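Local coordinates for protein KLLA0E08119p (Kluyveromyces lactis, PDB 3VA7) that probably carboxylates urea in a biotin- and ATP-dependent reaction, as the urea carboxylase part of a longer enzyme that also hydrolyses the allophanate formed, at residues A[242-252]-A[333-341]. Residues are numbered along the deposited sequence; the frame is centred on the assembly and turned at random.
Sequences MGDGFGKAIAI and TGLDLVEWM
Helix segment 337-341, which sets Leu337 and Trp340 against Met242 and Ile252 of a β-hairpin across a buried apolar seam, runs nearly parallel to strand 242-244, at 17° with the axes 10.3 Å apart, and almost antiparallel to strand 249-252. The hairpin strands are tied by a reciprocal backbone pair, Met242 N to Ile250 O and Ile250 N to Met242 O, whereas no hydrogen bond passes between residues 242-252 and 333-341. Met242 lays its CG against the edge of the six-membered ring of the Trp340 indole, near the ring plane, 3.5 Å from CE3. Its chain is bent about CB-CG and again about CG-SD (chi2 55°, chi3 38°), and CE ends 4.0 Å from Leu337 CD2. Both segments belong to the ATP-binding region of the biotin carboxylase domain, where the helix packs against one face of the antiparallel sheet while Val338, on its far side, meets helix 40-53. Ile252 brings its CD1 to 3.9 Å from Leu335 CD1 and 4.0 Å from Leu337 CD2. Leu335 CD1 in turn lies over one face of the indole, toward its rim. At the start of the helix, Asp336 is the N-cap: its OD2 accepts from Glu339 N at 3.1 Å, approached from well above the carboxylate plane, and the same carboxylate forms salt bridges with Arg45 and Arg52.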
loop_
_atom_site.group_PDB
_atom_site.type_symbol
_atom_site.label_atom_id
_atom_site.label_comp_id
_atom_site.label_asym_id
_atom_site.label_seq_id
_atom_site.Cartn_x
_atom_site.Cartn_y
_atom_site.Cartn_z
ATOM N N MET A 242 38.266 16.294 -21.853
ATOM C CA MET A 242 38.891 16.575 -20.577
ATOM C C MET A 242 39.995 17.651 -20.773
ATOM O O MET A 242 40.759 17.617 -21.757
ATOM C CB MET A 242 39.448 15.261 -20.044
ATOM C CG MET A 242 39.334 14.990 -18.514
ATOM S SD MET A 242 37.760 15.049 -17.582
ATOM C CE MET A 242 36.646 14.327 -18.762
ATOM N N GLY A 243 40.038 18.636 -19.875
ATOM C CA GLY A 243 41.072 19.671 -19.911
ATOM C C GLY A 243 41.817 19.748 -18.591
ATOM O O GLY A 243 41.234 19.504 -17.529
ATOM N N ASP A 244 43.101 20.088 -18.618
ATOM C CA ASP A 244 43.844 20.042 -17.364
ATOM C C ASP A 244 43.958 21.404 -16.706
ATOM O O ASP A 244 44.556 21.559 -15.613
ATOM C CB ASP A 244 45.198 19.432 -17.580
ATOM C CG ASP A 244 46.139 20.367 -18.296
ATOM O OD1 ASP A 244 45.734 21.473 -18.705
ATOM O OD2 ASP A 244 47.294 19.981 -18.454
ATOM N N GLY A 245 43.372 22.400 -17.349
ATOM C CA GLY A 245 43.350 23.725 -16.771
ATOM C C GLY A 245 44.619 24.496 -17.084
ATOM O O GLY A 245 44.841 25.583 -16.536
ATOM N N PHE A 246 45.445 23.957 -17.983
ATOM C CA PHE A 246 46.753 24.531 -18.238
ATOM C C PHE A 246 47.032 24.411 -19.664
ATOM O O PHE A 246 48.187 24.360 -20.042
ATOM C CB PHE A 246 47.864 23.817 -17.447
ATOM C CG PHE A 246 47.736 23.963 -15.960
ATOM C CD1 PHE A 246 47.908 25.199 -15.357
ATOM C CD2 PHE A 246 47.440 22.862 -15.167
ATOM C CE1 PHE A 246 47.750 25.377 -13.934
ATOM C CE2 PHE A 246 47.278 22.993 -13.722
ATOM C CZ PHE A 246 47.436 24.245 -13.118
ATOM N N GLY A 247 45.996 24.319 -20.481
ATOM C CA GLY A 247 46.208 24.316 -21.926
ATOM C C GLY A 247 46.154 22.972 -22.632
ATOM O O GLY A 247 46.011 22.914 -23.869
ATOM N N LYS A 248 46.280 21.885 -21.868
ATOM C CA LYS A 248 46.116 20.519 -22.423
ATOM C C LYS A 248 44.662 20.085 -22.419
ATOM O O LYS A 248 43.922 20.348 -21.453
ATOM C CB LYS A 248 46.989 19.491 -21.706
ATOM C CG LYS A 248 48.281 19.137 -22.475
ATOM C CD LYS A 248 49.430 19.374 -21.470
ATOM C CE LYS A 248 50.685 18.516 -21.675
ATOM N NZ LYS A 248 51.259 18.158 -20.318
ATOM N N ALA A 249 44.248 19.441 -23.514
ATOM C CA ALA A 249 42.864 18.982 -23.633
ATOM C C ALA A 249 42.856 17.657 -24.366
ATOM O O ALA A 249 43.718 17.424 -25.196
ATOM C CB ALA A 249 41.974 20.048 -24.347
ATOM N N ILE A 250 41.893 16.785 -24.072
ATOM C CA ILE A 250 41.861 15.448 -24.707
ATOM C C ILE A 250 40.430 15.014 -25.034
ATOM O O ILE A 250 39.501 15.293 -24.252
ATOM C CB ILE A 250 42.623 14.425 -23.857
ATOM C CG1 ILE A 250 42.503 13.025 -24.423
ATOM C CG2 ILE A 250 42.120 14.444 -22.405
ATOM C CD1 ILE A 250 43.634 12.132 -23.923
ATOM N N ALA A 251 40.211 14.433 -26.223
ATOM C CA ALA A 251 38.845 14.050 -26.611
ATOM C C ALA A 251 38.693 12.583 -26.247
ATOM O O ALA A 251 39.516 11.713 -26.641
ATOM C CB ALA A 251 38.573 14.302 -28.047
ATOM N N ILE A 252 37.684 12.303 -25.434
ATOM C CA ILE A 252 37.595 10.993 -24.824
ATOM C C ILE A 252 36.716 10.090 -25.691
ATOM O O ILE A 252 36.969 8.888 -25.753
ATOM C CB ILE A 252 37.181 11.123 -23.320
ATOM C CG1 ILE A 252 38.309 11.885 -22.588
ATOM C CG2 ILE A 252 36.878 9.782 -22.685
ATOM C CD1 ILE A 252 38.607 11.468 -21.140
ATOM N N THR A 333 35.418 2.950 -22.485
ATOM C CA THR A 333 36.829 3.319 -22.282
ATOM C C THR A 333 37.397 2.722 -20.971
ATOM O O THR A 333 38.590 2.495 -20.843
ATOM C CB THR A 333 36.957 4.868 -22.294
ATOM O OG1 THR A 333 36.251 5.433 -21.189
ATOM C CG2 THR A 333 36.314 5.454 -23.569
ATOM N N GLY A 334 36.505 2.425 -20.013
ATOM C CA GLY A 334 36.870 1.904 -18.705
ATOM C C GLY A 334 37.384 3.009 -17.811
ATOM O O GLY A 334 38.041 2.731 -16.802
ATOM N N LEU A 335 37.152 4.270 -18.194
ATOM C CA LEU A 335 37.600 5.399 -17.386
ATOM C C LEU A 335 36.555 5.780 -16.380
ATOM O O LEU A 335 35.376 5.711 -16.650
ATOM C CB LEU A 335 37.890 6.627 -18.253
ATOM C CG LEU A 335 39.043 6.464 -19.258
ATOM C CD1 LEU A 335 39.264 7.793 -19.962
ATOM C CD2 LEU A 335 40.313 5.937 -18.625
ATOM N N ASP A 336 36.983 6.179 -15.202
ATOM C CA ASP A 336 36.064 6.759 -14.286
ATOM C C ASP A 336 36.291 8.288 -14.422
ATOM O O ASP A 336 37.274 8.840 -13.893
ATOM C CB ASP A 336 36.335 6.217 -12.885
ATOM C CG ASP A 336 35.481 6.878 -11.803
ATOM O OD1 ASP A 336 35.434 6.291 -10.689
ATOM O OD2 ASP A 336 34.881 7.982 -12.029
ATOM N N LEU A 337 35.361 8.949 -15.121
ATOM C CA LEU A 337 35.424 10.398 -15.372
ATOM C C LEU A 337 35.418 11.291 -14.110
ATOM O O LEU A 337 36.213 12.210 -14.013
ATOM C CB LEU A 337 34.309 10.796 -16.326
ATOM C CG LEU A 337 34.447 10.175 -17.723
ATOM C CD1 LEU A 337 33.302 10.763 -18.528
ATOM C CD2 LEU A 337 35.877 10.434 -18.436
ATOM N N VAL A 338 34.556 11.014 -13.139
ATOM C CA VAL A 338 34.648 11.657 -11.810
ATOM C C VAL A 338 36.043 11.527 -11.211
ATOM O O VAL A 338 36.543 12.468 -10.635
ATOM C CB VAL A 338 33.524 11.187 -10.820
ATOM C CG1 VAL A 338 33.797 11.601 -9.334
ATOM C CG2 VAL A 338 32.151 11.677 -11.284
ATOM N N GLU A 339 36.680 10.369 -11.327
ATOM C CA GLU A 339 38.022 10.195 -10.721
ATOM C C GLU A 339 38.980 11.200 -11.378
ATOM O O GLU A 339 39.659 11.961 -10.683
ATOM C CB GLU A 339 38.571 8.783 -10.941
ATOM C CG GLU A 339 39.998 8.608 -10.371
ATOM C CD GLU A 339 40.596 7.220 -10.581
ATOM O OE1 GLU A 339 41.805 7.041 -10.293
ATOM O OE2 GLU A 339 39.880 6.326 -11.058
ATOM N N TRP A 340 39.009 11.178 -12.719
ATOM C CA TRP A 340 39.738 12.135 -13.516
ATOM C C TRP A 340 39.465 13.575 -13.102
ATOM O O TRP A 340 40.382 14.303 -12.799
ATOM C CB TRP A 340 39.414 11.926 -14.971
ATOM C CG TRP A 340 40.272 10.927 -15.611
ATOM C CD1 TRP A 340 40.492 9.615 -15.207
ATOM C CD2 TRP A 340 41.081 11.128 -16.778
ATOM N NE1 TRP A 340 41.406 8.998 -16.057
ATOM C CE2 TRP A 340 41.766 9.892 -17.036
ATOM C CE3 TRP A 340 41.304 12.228 -17.634
ATOM C CZ2 TRP A 340 42.641 9.741 -18.124
ATOM C CZ3 TRP A 340 42.142 12.079 -18.715
ATOM C CH2 TRP A 340 42.815 10.853 -18.951
ATOM N N MET A 341 38.215 13.983 -13.064
ATOM C CA MET A 341 37.891 15.317 -12.626
ATOM C C MET A 341 38.581 15.600 -11.284
ATOM O O MET A 341 39.249 16.630 -11.111
ATOM C CB MET A 341 36.383 15.479 -12.463
ATOM C CG MET A 341 35.554 15.444 -13.782
ATOM S SD MET A 341 33.778 15.630 -13.488
ATOM C CE MET A 341 33.619 17.170 -12.617
#